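Local coordinates for tryptophan halogenase superfamily (Brevundimonas sp. BAL3, PDB 6FRL), which is a flavin-dependent halogenase that prefers bromination over chlorination, probably acting on aromatic substrates with reduced flavin, at residues 22-27 with 185-190; 31-36 with 364-369; 63-68 with 357-362; 202-207 with 218-223. All blocks are in the same frame, centred on the assembly; numbering follows the deposited sequence.

Contact 1: residues 22-27 with 185-190; sequences AGWMTA and CARIDA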
loop_
_atom_site.group_PDB
_atom_site.type_symbol
_atom_site.label_atom_id
_atom_site.label_comp_id
_atom_site.label_asym_id
_atom_site.label_seq_id
_atom_site.Cartn_x
_atom_site.Cartn_y
_atom_site.Cartn_z
ATOM N N ALA B 22 2.768 5.466 27.030
ATOM C CA ALA B 22 3.701 4.761 26.147
ATOM C C ALA B 22 4.163 3.503 26.830
ATOM O O ALA B 22 4.144 2.435 26.208
ATOM C CB ALA B 22 4.881 5.633 25.772
ATOM N N GLY B 23 4.530 3.611 28.122
ATOM C CA GLY B 23 5.048 2.467 28.876
ATOM C C GLY B 23 4.044 1.355 29.110
ATOM O O GLY B 23 4.344 0.171 28.913
ATOM N N TRP B 24 2.849 1.727 29.527
ATOM C CA TRP B 24 1.861 0.718 29.849
ATOM C C TRP B 24 1.126 0.184 28.634
ATOM O O TRP B 24 0.727 -0.962 28.683
ATOM C CB TRP B 24 0.907 1.194 30.951
ATOM C CG TRP B 24 1.604 1.233 32.258
ATOM C CD1 TRP B 24 1.910 2.345 32.973
ATOM C CD2 TRP B 24 2.121 0.129 32.993
ATOM N NE1 TRP B 24 2.578 2.006 34.129
ATOM C CE2 TRP B 24 2.721 0.652 34.169
ATOM C CE3 TRP B 24 2.142 -1.246 32.782
ATOM C CZ2 TRP B 24 3.325 -0.155 35.128
ATOM C CZ3 TRP B 24 2.754 -2.064 33.746
ATOM C CH2 TRP B 24 3.339 -1.503 34.900
ATOM N N MET B 25 0.981 0.962 27.543
ATOM C CA MET B 25 0.524 0.369 26.264
ATOM C C MET B 25 1.525 -0.687 25.777
ATOM O O MET B 25 1.123 -1.791 25.400
ATOM C CB MET B 25 0.292 1.407 25.156
ATOM C CG MET B 25 -1.003 2.204 25.314
ATOM S SD MET B 25 -1.040 3.634 24.213
ATOM C CE MET B 25 -1.307 2.852 22.599
ATOM N N THR B 26 2.816 -0.353 25.785
ATOM C CA THR B 26 3.858 -1.312 25.407
ATOM C C THR B 26 3.819 -2.620 26.273
ATOM O O THR B 26 3.797 -3.735 25.743
ATOM C CB THR B 26 5.247 -0.641 25.469
ATOM O OG1 THR B 26 5.264 0.515 24.614
ATOM C CG2 THR B 26 6.322 -1.596 25.012
ATOM N N ALA B 27 3.772 -2.466 27.595
ATOM C CA ALA B 27 3.716 -3.596 28.520
ATOM C C ALA B 27 2.516 -4.484 28.254
ATOM O O ALA B 27 2.658 -5.722 28.169
ATOM C CB ALA B 27 3.689 -3.115 29.977
ATOM N N CYS B 185 3.640 -9.000 34.384
ATOM C CA CYS B 185 4.571 -7.922 34.196
ATOM C C CYS B 185 4.944 -7.426 35.576
ATOM O O CYS B 185 4.063 -7.070 36.352
ATOM C CB CYS B 185 3.953 -6.786 33.345
ATOM S SG CYS B 185 5.038 -5.346 33.084
ATOM N N ALA B 186 6.251 -7.401 35.862
ATOM C CA ALA B 186 6.811 -6.790 37.099
ATOM C C ALA B 186 6.763 -5.274 37.055
ATOM O O ALA B 186 6.841 -4.680 35.988
ATOM C CB ALA B 186 8.268 -7.253 37.317
ATOM N N ARG B 187 6.673 -4.652 38.221
ATOM C CA ARG B 187 6.657 -3.188 38.334
ATOM C C ARG B 187 7.601 -2.772 39.455
ATOM O O ARG B 187 7.579 -3.365 40.526
ATOM C CB ARG B 187 5.239 -2.655 38.603
ATOM C CG ARG B 187 5.225 -1.130 38.799
ATOM C CD ARG B 187 3.839 -0.564 38.947
ATOM N NE ARG B 187 3.856 0.875 39.237
ATOM C CZ ARG B 187 4.021 1.435 40.442
ATOM N NH1 ARG B 187 4.230 0.696 41.528
ATOM N NH2 ARG B 187 3.998 2.763 40.556
ATOM N N ILE B 188 8.427 -1.760 39.193
ATOM C CA ILE B 188 9.415 -1.278 40.130
ATOM C C ILE B 188 9.253 0.216 40.245
ATOM O O ILE B 188 9.512 0.940 39.282
ATOM C CB ILE B 188 10.842 -1.584 39.656
ATOM C CG1 ILE B 188 11.083 -3.096 39.633
ATOM C CG2 ILE B 188 11.860 -0.878 40.562
ATOM C CD1 ILE B 188 12.417 -3.518 39.022
ATOM N N ASP B 189 8.856 0.672 41.431
ATOM C CA ASP B 189 8.726 2.094 41.736
ATOM C C ASP B 189 10.078 2.573 42.236
ATOM O O ASP B 189 10.516 2.167 43.302
ATOM C CB ASP B 189 7.636 2.302 42.785
ATOM C CG ASP B 189 7.231 3.761 42.944
ATOM O OD1 ASP B 189 7.958 4.702 42.509
ATOM O OD2 ASP B 189 6.151 3.966 43.538
ATOM N N ALA B 190 10.744 3.426 41.454
ATOM C CA ALA B 190 12.129 3.833 41.738
ATOM C C ALA B 190 12.630 4.838 40.716
ATOM O O ALA B 190 12.319 4.716 39.527
ATOM C CB ALA B 190 13.041 2.618 41.717
#

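Contact 2: residues 31-36 with 364-369; sequences VQHFRT and RLKALF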
loop_
_atom_site.group_PDB
_atom_site.type_symbol
_atom_site.label_atom_id
_atom_site.label_comp_id
_atom_site.label_asym_id
_atom_site.label_seq_id
_atom_site.Cartn_x
_atom_site.Cartn_y
_atom_site.Cartn_z
ATOM N N VAL B 31 2.774 -8.234 26.871
ATOM C CA VAL B 31 2.204 -9.276 27.742
ATOM C C VAL B 31 1.264 -10.194 26.954
ATOM O O VAL B 31 1.440 -11.405 26.977
ATOM C CB VAL B 31 1.549 -8.664 29.024
ATOM C CG1 VAL B 31 0.512 -9.577 29.662
ATOM C CG2 VAL B 31 2.631 -8.335 30.061
ATOM N N GLN B 32 0.311 -9.628 26.211
ATOM C CA GLN B 32 -0.630 -10.456 25.417
ATOM C C GLN B 32 0.076 -11.271 24.316
ATOM O O GLN B 32 -0.245 -12.415 24.082
ATOM C CB GLN B 32 -1.706 -9.591 24.738
ATOM C CG GLN B 32 -2.660 -10.357 23.802
ATOM C CD GLN B 32 -3.810 -10.979 24.526
ATOM O OE1 GLN B 32 -3.640 -11.606 25.584
ATOM N NE2 GLN B 32 -5.015 -10.806 23.980
ATOM N N HIS B 33 0.994 -10.626 23.616
ATOM C CA HIS B 33 1.632 -11.222 22.458
ATOM C C HIS B 33 2.583 -12.372 22.838
ATOM O O HIS B 33 2.710 -13.313 22.109
ATOM C CB HIS B 33 2.378 -10.129 21.723
ATOM C CG HIS B 33 2.890 -10.529 20.389
ATOM N ND1 HIS B 33 4.228 -10.434 20.034
ATOM C CD2 HIS B 33 2.235 -10.965 19.295
ATOM C CE1 HIS B 33 4.365 -10.806 18.775
ATOM N NE2 HIS B 33 3.173 -11.141 18.308
ATOM N N PHE B 34 3.245 -12.255 23.986
ATOM C CA PHE B 34 4.163 -13.257 24.507
ATOM C C PHE B 34 3.608 -13.884 25.814
ATOM O O PHE B 34 4.402 -14.220 26.717
ATOM C CB PHE B 34 5.520 -12.585 24.836
ATOM C CG PHE B 34 6.306 -12.119 23.643
ATOM C CD1 PHE B 34 6.944 -13.035 22.821
ATOM C CD2 PHE B 34 6.483 -10.763 23.380
ATOM C CE1 PHE B 34 7.719 -12.609 21.736
ATOM C CE2 PHE B 34 7.235 -10.335 22.277
ATOM C CZ PHE B 34 7.839 -11.256 21.445
ATOM N N ARG B 35 2.279 -14.069 25.915
ATOM C CA ARG B 35 1.612 -14.445 27.191
ATOM C C ARG B 35 2.176 -15.701 27.879
ATOM O O ARG B 35 2.525 -15.651 29.060
ATOM C CB ARG B 35 0.080 -14.581 27.023
ATOM C CG ARG B 35 -0.694 -14.567 28.361
ATOM C CD ARG B 35 -2.201 -14.413 28.122
ATOM N NE ARG B 35 -2.683 -13.042 27.944
ATOM C CZ ARG B 35 -2.825 -12.150 28.922
ATOM N NH1 ARG B 35 -2.507 -12.437 30.173
ATOM N NH2 ARG B 35 -3.280 -10.937 28.665
ATOM N N THR B 36 2.300 -16.794 27.125
ATOM C CA THR B 36 2.793 -18.084 27.653
ATOM C C THR B 36 4.244 -18.417 27.258
ATOM O O THR B 36 4.633 -19.589 27.276
ATOM C CB THR B 36 1.897 -19.244 27.153
ATOM O OG1 THR B 36 2.078 -19.408 25.737
ATOM C CG2 THR B 36 0.408 -18.953 27.442
ATOM N N ARG B 364 5.038 -2.366 14.974
ATOM C CA ARG B 364 6.305 -2.512 14.268
ATOM C C ARG B 364 7.344 -3.328 15.090
ATOM O O ARG B 364 8.032 -4.187 14.528
ATOM C CB ARG B 364 6.807 -1.121 13.885
ATOM C CG ARG B 364 7.943 -1.061 12.910
ATOM C CD ARG B 364 8.225 0.399 12.531
ATOM N NE ARG B 364 7.175 0.915 11.643
ATOM C CZ ARG B 364 6.357 1.942 11.882
ATOM N NH1 ARG B 364 6.442 2.674 12.993
ATOM N NH2 ARG B 364 5.448 2.266 10.949
ATOM N N LEU B 365 7.414 -3.087 16.395
ATOM C CA LEU B 365 8.298 -3.828 17.287
ATOM C C LEU B 365 7.979 -5.312 17.284
ATOM O O LEU B 365 8.899 -6.145 17.200
ATOM C CB LEU B 365 8.211 -3.303 18.734
ATOM C CG LEU B 365 9.001 -4.063 19.805
ATOM C CD1 LEU B 365 10.442 -4.294 19.396
ATOM C CD2 LEU B 365 8.935 -3.322 21.117
ATOM N N LYS B 366 6.689 -5.637 17.406
ATOM C CA LYS B 366 6.229 -7.031 17.272
ATOM C C LYS B 366 6.536 -7.653 15.895
ATOM O O LYS B 366 7.070 -8.757 15.820
ATOM C CB LYS B 366 4.734 -7.146 17.591
ATOM C CG LYS B 366 4.411 -6.835 19.057
ATOM C CD LYS B 366 2.995 -7.233 19.461
ATOM C CE LYS B 366 1.951 -6.292 18.873
ATOM N NZ LYS B 366 0.592 -6.839 19.110
ATOM N N ALA B 367 6.231 -6.945 14.813
ATOM C CA ALA B 367 6.506 -7.472 13.448
ATOM C C ALA B 367 8.022 -7.708 13.164
ATOM O O ALA B 367 8.390 -8.591 12.381
ATOM C CB ALA B 367 5.883 -6.543 12.390
ATOM N N LEU B 368 8.877 -6.911 13.808
ATOM C CA LEU B 368 10.328 -6.998 13.647
ATOM C C LEU B 368 11.020 -7.375 14.947
ATOM O O LEU B 368 12.208 -7.092 15.093
ATOM C CB LEU B 368 10.898 -5.666 13.103
ATOM C CG LEU B 368 10.350 -5.173 11.760
ATOM C CD1 LEU B 368 10.722 -3.721 11.486
ATOM C CD2 LEU B 368 10.833 -6.050 10.616
ATOM N N PHE B 369 10.321 -8.031 15.881
ATOM C CA PHE B 369 10.932 -8.400 17.189
ATOM C C PHE B 369 12.261 -9.116 17.005
ATOM O O PHE B 369 12.353 -10.047 16.213
ATOM C CB PHE B 369 10.016 -9.250 18.096
ATOM C CG PHE B 369 10.339 -9.125 19.571
ATOM C CD1 PHE B 369 9.850 -8.068 20.305
ATOM C CD2 PHE B 369 11.125 -10.073 20.217
ATOM C CE1 PHE B 369 10.136 -7.938 21.656
ATOM C CE2 PHE B 369 11.425 -9.954 21.560
ATOM C CZ PHE B 369 10.945 -8.885 22.286
#

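Contact 3: residues 63-68 with 357-362; sequences RRFYGQ and LIETGI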
loop_
_atom_site.group_PDB
_atom_site.type_symbol
_atom_site.label_atom_id
_atom_site.label_comp_id
_atom_site.label_asym_id
_atom_site.label_seq_id
_atom_site.Cartn_x
_atom_site.Cartn_y
_atom_site.Cartn_z
ATOM N N ARG B 63 -9.153 1.505 19.100
ATOM C CA ARG B 63 -10.196 0.501 19.408
ATOM C C ARG B 63 -9.737 -0.883 18.980
ATOM O O ARG B 63 -10.059 -1.852 19.661
ATOM C CB ARG B 63 -11.582 0.860 18.807
ATOM C CG ARG B 63 -12.103 2.247 19.273
ATOM C CD ARG B 63 -13.544 2.575 18.887
ATOM N NE ARG B 63 -13.815 2.196 17.507
ATOM C CZ ARG B 63 -14.404 1.076 17.108
ATOM N NH1 ARG B 63 -14.868 0.176 17.983
ATOM N NH2 ARG B 63 -14.550 0.863 15.810
ATOM N N ARG B 64 -8.968 -0.979 17.899
ATOM C CA ARG B 64 -8.343 -2.231 17.511
ATOM C C ARG B 64 -7.220 -2.628 18.489
ATOM O O ARG B 64 -7.030 -3.801 18.750
ATOM C CB ARG B 64 -7.821 -2.174 16.060
ATOM C CG ARG B 64 -7.189 -3.476 15.563
ATOM C CD ARG B 64 -6.530 -3.330 14.181
ATOM N NE ARG B 64 -5.241 -2.577 14.197
ATOM C CZ ARG B 64 -4.930 -1.494 13.455
ATOM N NH1 ARG B 64 -5.785 -0.956 12.573
ATOM N NH2 ARG B 64 -3.727 -0.932 13.589
ATOM N N PHE B 65 -6.495 -1.642 19.018
ATOM C CA PHE B 65 -5.368 -1.906 19.917
ATOM C C PHE B 65 -5.860 -2.650 21.152
ATOM O O PHE B 65 -5.383 -3.743 21.467
ATOM C CB PHE B 65 -4.630 -0.608 20.278
ATOM C CG PHE B 65 -3.588 -0.778 21.337
ATOM C CD1 PHE B 65 -2.276 -1.148 20.998
ATOM C CD2 PHE B 65 -3.899 -0.559 22.677
ATOM C CE1 PHE B 65 -1.319 -1.319 21.976
ATOM C CE2 PHE B 65 -2.948 -0.756 23.669
ATOM C CZ PHE B 65 -1.662 -1.129 23.317
ATOM N N TYR B 66 -6.838 -2.073 21.833
ATOM C CA TYR B 66 -7.405 -2.717 23.032
ATOM C C TYR B 66 -8.321 -3.905 22.675
ATOM O O TYR B 66 -8.492 -4.834 23.498
ATOM C CB TYR B 66 -8.054 -1.702 23.992
ATOM C CG TYR B 66 -9.267 -0.874 23.537
ATOM C CD1 TYR B 66 -10.520 -1.438 23.427
ATOM C CD2 TYR B 66 -9.173 0.506 23.388
ATOM C CE1 TYR B 66 -11.644 -0.671 23.093
ATOM C CE2 TYR B 66 -10.270 1.283 23.071
ATOM C CZ TYR B 66 -11.508 0.694 22.915
ATOM O OH TYR B 66 -12.605 1.456 22.577
ATOM N N GLY B 67 -8.870 -3.880 21.454
ATOM C CA GLY B 67 -9.518 -5.046 20.840
ATOM C C GLY B 67 -8.645 -6.291 20.850
ATOM O O GLY B 67 -9.091 -7.348 21.301
ATOM N N GLN B 68 -7.383 -6.145 20.420
ATOM C CA GLN B 68 -6.443 -7.250 20.360
ATOM C C GLN B 68 -6.079 -7.768 21.754
ATOM O O GLN B 68 -5.686 -8.927 21.874
ATOM C CB GLN B 68 -5.166 -6.869 19.603
ATOM C CG GLN B 68 -5.241 -7.128 18.118
ATOM C CD GLN B 68 -4.298 -6.257 17.235
ATOM O OE1 GLN B 68 -4.743 -5.655 16.237
ATOM N NE2 GLN B 68 -3.004 -6.201 17.580
ATOM N N LEU B 357 0.932 7.088 17.209
ATOM C CA LEU B 357 2.359 6.845 16.945
ATOM C C LEU B 357 2.991 5.818 17.898
ATOM O O LEU B 357 3.941 5.086 17.515
ATOM C CB LEU B 357 3.132 8.157 16.923
ATOM C CG LEU B 357 2.816 9.091 15.708
ATOM C CD1 LEU B 357 3.110 10.533 16.036
ATOM C CD2 LEU B 357 3.552 8.693 14.419
ATOM N N ILE B 358 2.454 5.737 19.119
ATOM C CA ILE B 358 2.769 4.652 20.075
ATOM C C ILE B 358 2.260 3.332 19.536
ATOM O O ILE B 358 3.010 2.358 19.499
ATOM C CB ILE B 358 2.187 4.942 21.478
ATOM C CG1 ILE B 358 2.966 6.110 22.118
ATOM C CG2 ILE B 358 2.240 3.711 22.382
ATOM C CD1 ILE B 358 2.189 6.889 23.149
ATOM N N GLU B 359 1.009 3.304 19.085
ATOM C CA GLU B 359 0.422 2.081 18.512
ATOM C C GLU B 359 1.223 1.523 17.306
ATOM O O GLU B 359 1.441 0.331 17.197
ATOM C CB GLU B 359 -1.014 2.327 18.025
ATOM C CG GLU B 359 -2.058 2.747 19.037
ATOM C CD GLU B 359 -3.385 3.086 18.360
ATOM O OE1 GLU B 359 -4.020 2.144 17.791
ATOM O OE2 GLU B 359 -3.772 4.285 18.382
ATOM N N THR B 360 1.600 2.399 16.377
ATOM C CA THR B 360 2.325 1.994 15.191
ATOM C C THR B 360 3.715 1.504 15.593
ATOM O O THR B 360 4.230 0.543 15.006
ATOM C CB THR B 360 2.439 3.119 14.145
ATOM O OG1 THR B 360 3.014 4.288 14.745
ATOM C CG2 THR B 360 1.071 3.467 13.530
ATOM N N GLY B 361 4.309 2.158 16.600
ATOM C CA GLY B 361 5.627 1.746 17.107
ATOM C C GLY B 361 5.602 0.351 17.679
ATOM O O GLY B 361 6.484 -0.453 17.386
ATOM N N ILE B 362 4.557 0.063 18.458
ATOM C CA ILE B 362 4.356 -1.250 19.056
ATOM C C ILE B 362 4.097 -2.326 18.022
ATOM O O ILE B 362 4.650 -3.407 18.124
ATOM C CB ILE B 362 3.228 -1.225 20.103
ATOM C CG1 ILE B 362 3.698 -0.460 21.339
ATOM C CG2 ILE B 362 2.813 -2.634 20.519
ATOM C CD1 ILE B 362 2.561 0.186 22.110
#

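Contact 4: residues 202-207 with 218-223; sequences GFVRAL and DLFVDC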
loop_
_atom_site.group_PDB
_atom_site.type_symbol
_atom_site.label_atom_id
_atom_site.label_comp_id
_atom_site.label_asym_id
_atom_site.label_seq_id
_atom_site.Cartn_x
_atom_site.Cartn_y
_atom_site.Cartn_z
ATOM N N GLY B 202 29.062 -1.664 23.720
ATOM C CA GLY B 202 28.333 -0.463 24.094
ATOM C C GLY B 202 26.802 -0.617 24.195
ATOM O O GLY B 202 26.085 0.384 24.280
ATOM N N PHE B 203 26.299 -1.861 24.196
ATOM C CA PHE B 203 24.864 -2.129 24.344
ATOM C C PHE B 203 24.476 -1.781 25.774
ATOM O O PHE B 203 25.353 -1.674 26.632
ATOM C CB PHE B 203 24.519 -3.601 24.040
ATOM C CG PHE B 203 24.299 -3.905 22.570
ATOM C CD1 PHE B 203 25.119 -3.376 21.569
ATOM C CD2 PHE B 203 23.305 -4.788 22.188
ATOM C CE1 PHE B 203 24.935 -3.715 20.221
ATOM C CE2 PHE B 203 23.116 -5.123 20.845
ATOM C CZ PHE B 203 23.926 -4.586 19.858
ATOM N N VAL B 204 23.184 -1.576 26.038
ATOM C CA VAL B 204 22.728 -1.288 27.408
ATOM C C VAL B 204 22.752 -2.610 28.215
ATOM O O VAL B 204 22.176 -3.608 27.773
ATOM C CB VAL B 204 21.314 -0.683 27.430
ATOM C CG1 VAL B 204 20.846 -0.458 28.858
ATOM C CG2 VAL B 204 21.282 0.639 26.688
ATOM N N ARG B 205 23.466 -2.612 29.353
ATOM C CA ARG B 205 23.546 -3.782 30.254
ATOM C C ARG B 205 22.437 -3.731 31.302
ATOM O O ARG B 205 21.721 -4.719 31.510
ATOM C CB ARG B 205 24.934 -3.881 30.938
ATOM C CG ARG B 205 25.222 -5.221 31.668
ATOM C CD ARG B 205 26.573 -5.258 32.417
ATOM N NE ARG B 205 26.683 -4.175 33.410
ATOM C CZ ARG B 205 26.047 -4.118 34.593
ATOM N NH1 ARG B 205 26.197 -3.045 35.371
ATOM N NH2 ARG B 205 25.217 -5.095 34.988
ATOM N N ALA B 206 22.285 -2.588 31.960
ATOM C CA ALA B 206 21.362 -2.506 33.109
ATOM C C ALA B 206 21.090 -1.098 33.535
ATOM O O ALA B 206 21.870 -0.199 33.209
ATOM C CB ALA B 206 21.927 -3.271 34.293
ATOM N N LEU B 207 19.991 -0.912 34.266
ATOM C CA LEU B 207 19.721 0.351 34.953
ATOM C C LEU B 207 20.199 0.250 36.398
ATOM O O LEU B 207 20.028 -0.789 37.029
ATOM C CB LEU B 207 18.229 0.661 34.983
ATOM C CG LEU B 207 17.408 0.611 33.718
ATOM C CD1 LEU B 207 15.963 0.922 34.047
ATOM C CD2 LEU B 207 17.930 1.610 32.716
ATOM N N ASP B 218 17.894 -7.808 28.340
ATOM C CA ASP B 218 18.393 -8.003 26.980
ATOM C C ASP B 218 17.914 -6.925 25.989
ATOM O O ASP B 218 18.658 -6.576 25.065
ATOM C CB ASP B 218 17.963 -9.364 26.466
ATOM C CG ASP B 218 18.568 -10.504 27.253
ATOM O OD1 ASP B 218 19.584 -10.263 27.975
ATOM O OD2 ASP B 218 18.029 -11.642 27.112
ATOM N N LEU B 219 16.661 -6.460 26.162
ATOM C CA LEU B 219 15.996 -5.465 25.309
ATOM C C LEU B 219 15.406 -4.363 26.187
ATOM O O LEU B 219 14.656 -4.643 27.113
ATOM C CB LEU B 219 14.895 -6.106 24.437
ATOM C CG LEU B 219 14.064 -5.137 23.544
ATOM C CD1 LEU B 219 14.936 -4.610 22.422
ATOM C CD2 LEU B 219 12.788 -5.722 22.917
ATOM N N PHE B 220 15.739 -3.121 25.868
ATOM C CA PHE B 220 15.223 -1.956 26.549
ATOM C C PHE B 220 14.300 -1.135 25.645
ATOM O O PHE B 220 14.655 -0.874 24.478
ATOM C CB PHE B 220 16.390 -1.079 27.023
ATOM C CG PHE B 220 17.121 -1.660 28.194
ATOM C CD1 PHE B 220 18.050 -2.675 28.007
ATOM C CD2 PHE B 220 16.814 -1.254 29.489
ATOM C CE1 PHE B 220 18.669 -3.258 29.092
ATOM C CE2 PHE B 220 17.453 -1.823 30.566
ATOM C CZ PHE B 220 18.372 -2.829 30.371
ATOM N N VAL B 221 13.137 -0.720 26.181
ATOM C CA VAL B 221 12.248 0.224 25.500
ATOM C C VAL B 221 12.274 1.538 26.259
ATOM O O VAL B 221 11.972 1.578 27.446
ATOM C CB VAL B 221 10.782 -0.265 25.401
ATOM C CG1 VAL B 221 10.013 0.608 24.419
ATOM C CG2 VAL B 221 10.696 -1.723 24.969
ATOM N N ASP B 222 12.627 2.613 25.575
ATOM C CA ASP B 222 12.687 3.932 26.204
ATOM C C ASP B 222 11.330 4.581 26.038
ATOM O O ASP B 222 10.973 4.992 24.934
ATOM C CB ASP B 222 13.793 4.781 25.562
ATOM C CG ASP B 222 13.997 6.131 26.237
ATOM O OD1 ASP B 222 13.115 6.609 26.963
ATOM O OD2 ASP B 222 15.067 6.736 26.025
ATOM N N CYS B 223 10.592 4.656 27.149
ATOM C CA CYS B 223 9.370 5.445 27.252
ATOM C C CYS B 223 9.557 6.534 28.294
ATOM O O CYS B 223 8.589 6.955 28.966
ATOM C CB CYS B 223 8.181 4.555 27.652
ATOM S SG CYS B 223 7.887 3.140 26.566
#

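Contact 1: residues 22-27 with 185-190
Trp-24 and Ala-27, one turn apart on helix 20-33, meet Cys-185 and Arg-187. The apolar contacts gather on the thiol. Cys-185 SG lies 4.1 Å from Ala-27 CB, and Cys-185 SG is also 4.1 Å from Trp-24 CZ3, so the sulfur touches both the methyl group and the indole. Its position against the indole is oblique: SG is 5.3 Å from the centroid of the Trp-24 six-membered ring and 67° off the normal. This is a Cys sulfur-aromatic contact. SG is anti to the backbone N (chi1 178°), a torsion that sets the sulfur against both Ala-27 CB and the indole.

The fold here fits a Rossmann-type flavoprotein domain. Gly-23 belongs to a GxGxxG pattern after strand 13-17, as in dinucleotide-binding folds, and Ala-22 N hydrogen-bonds a tartrate that probably came from the crystallisation liquor. Strand 186-189 is the outermost strand of the sheet on this side and pairs with strand 40-45.

Arg-187 adds an aliphatic contact, with its CD 3.9 Å from Trp-24 CZ2. The arginine chain is extended from CG to NE and runs nearly perpendicular to the tryptophan side chain. The guanidinium and indole planes are only 20° apart, yet CZ2 lies at the guanidinium edge, not over its face.

The polar ends converge on Glu-45. Trp-24 NE1 and Arg-187 NE both reach its OE2, by a hydrogen bond and a salt bridge. This carboxylate probably also offsets the closeness of Arg-187 to Arg-177. Arg-187 NH2 has a long salt bridge of 3.9 Å to Asp-189 OD2.

Contact 2: residues 31-36 with 364-369
The backbones come closest at His-33 and Lys-366, whose CA atoms are 8.1 Å apart, near the C-terminal ends of helices 20-33 and 354-367. The lysine lays its aliphatic chain over one face of the imidazole. Its CD is 3.4 Å from His-33 CG and 3.6 Å from the ring centroid, a CH-pi contact 19° off the normal. The chain bends at chi3 (-73°), just past CG, and the ammonium is led beyond the ring. Lys-366 NZ stays 5.1 Å from His-33 NE2, and the nearby ammonium would probably disfavour a protonated imidazole slightly.

Phe-34 and Phe-369, each in the loop just after its helix, form a tilted edge-to-face pair. The CE2-CZ edge of Phe-34 points into the face of Phe-369. Phe-34 CZ stands 3.6 Å above the Phe-369 plane, over its centre. The centroids are 4.7 Å apart and the planes meet at 57°. His-33 ND1 lies above the rim of one Phe-34 face, so the histidine links the two pairs. A serine in place of Phe-369 would probably leave the edge of Phe-34 without its aromatic face and open a gap between the two helix ends.

On the 31-36 side, Arg-35 grips Gln-32 OE1 side-on with NE and NH2, the oxygen lying in the guanidinium plane.

Pro-466 of the second subunit packs on both phenylalanines, and Arg-434 of that subunit hydrogen-bonds Phe-369 O. This is a T-shaped (edge-to-face) aromatic pair, tilted, just past the C-terminal ends of two helices and packed against the second subunit.

Contact 3: residues 63-68 with 357-362
Phe-65 packs against Glu-359 and Ile-362 in a buried helix-to-helix contact, where helix 61-68 lies beside helix 354-367. The CA atoms of Phe-65 and Glu-359 are 7.2 Å apart. Helix 20-33 closes the same core: its Met-25 touches Phe-65 and Glu-359, and its Ala-29 touches Ile-362.

Phe-65 carries the contact from its side. Its CG is anti to the backbone N (chi1 172°), which turns the ring to helix 354-367, where it meets both partners. The terminal methyl of Ile-362 comes to the far part of the ring, with CD1 4.2 Å from Phe-65 CE1. The approach is oblique, and the isoleucine runs nearly perpendicular to the phenylalanine side chain. At the near end, Glu-359 OE1 is 3.8 Å from Phe-65 CB. The glutamate CG also comes obliquely to the ring, so the methylene part of this chain belongs to the apolar patch.

The carboxylate of Glu-359 is buried. Its OE1 has a weak hydrogen bond to Thr-61 OG1, near the start of helix 61-68. Arg-64 NH2 is 5.2 Å from OE1, too far to be a salt bridge. The chemistry therefore implies van der Waals cohesion, with a buried acid whose charge the arginine would probably ease only at a distance.

Contact 4: residues 202-207 with 218-223
Val-204 sits over one face of the Phe-220 ring. Its CG1 is 3.5 Å above the plane and over the centre, a CH-pi contact 14° off the normal. CG1 is anti to the backbone N (chi1 177°), which brings the methyl over the ring. Leu-207 approaches obliquely, its CG 4.0 Å from Phe-220 CE2, and leucine and ring run antiparallel alongside one another. Arg-205 O lies near the ring plane, at the edge, 4.0 Å from Phe-220 CZ.

The strands do not pair: the axes of segments 204-207 and 219-222 pass 8.2 Å apart at 65°. Strand 204-209 is the middle of a three-stranded antiparallel sheet, whose strands fall in the chain between parallel strands 186-189 and 219-222 of the larger mixed sheet. This is consistent with the meander crossover of FAD-binding Rossmann-type folds. Arg-205 and Ala-206 form a classic beta bulge opposite Glu-196. Asn-336 ties the layers by hydrogen bonds to Val-204 N and Asp-218 O.

An alanine instead of Phe-220 is likely to deprive Val-204 and Leu-207 of their shared surface and to open a gap between the sheets. The contact is mainly apolar, one ring filling the space between two layers, with one backbone carbonyl at its edge.

The four contacts lie on or around what is probably a Rossmann-type core. Contacts 1 and 2 share helix 20-33, with centres 15 Å apart. Contacts 2 and 3 share helix 354-367, at 12 Å. Contacts 1 and 4 reach the same mixed sheet through strands 186-189 and 219-222, and Cys-223 SG packs on Gly-23 CA at 3.7 Å. Contacts 3 and 4, 23 Å apart, do not touch. Along the chain contact 1 closes before contact 4 opens, while contacts 3 and 4 both lie inside the loop closed by contact 2. Helix 354-367, from much later in the chain, is thus brought onto helix 20-33 beside the probable dinucleotide-binding turn, and contact 2 carries this core to the second subunit.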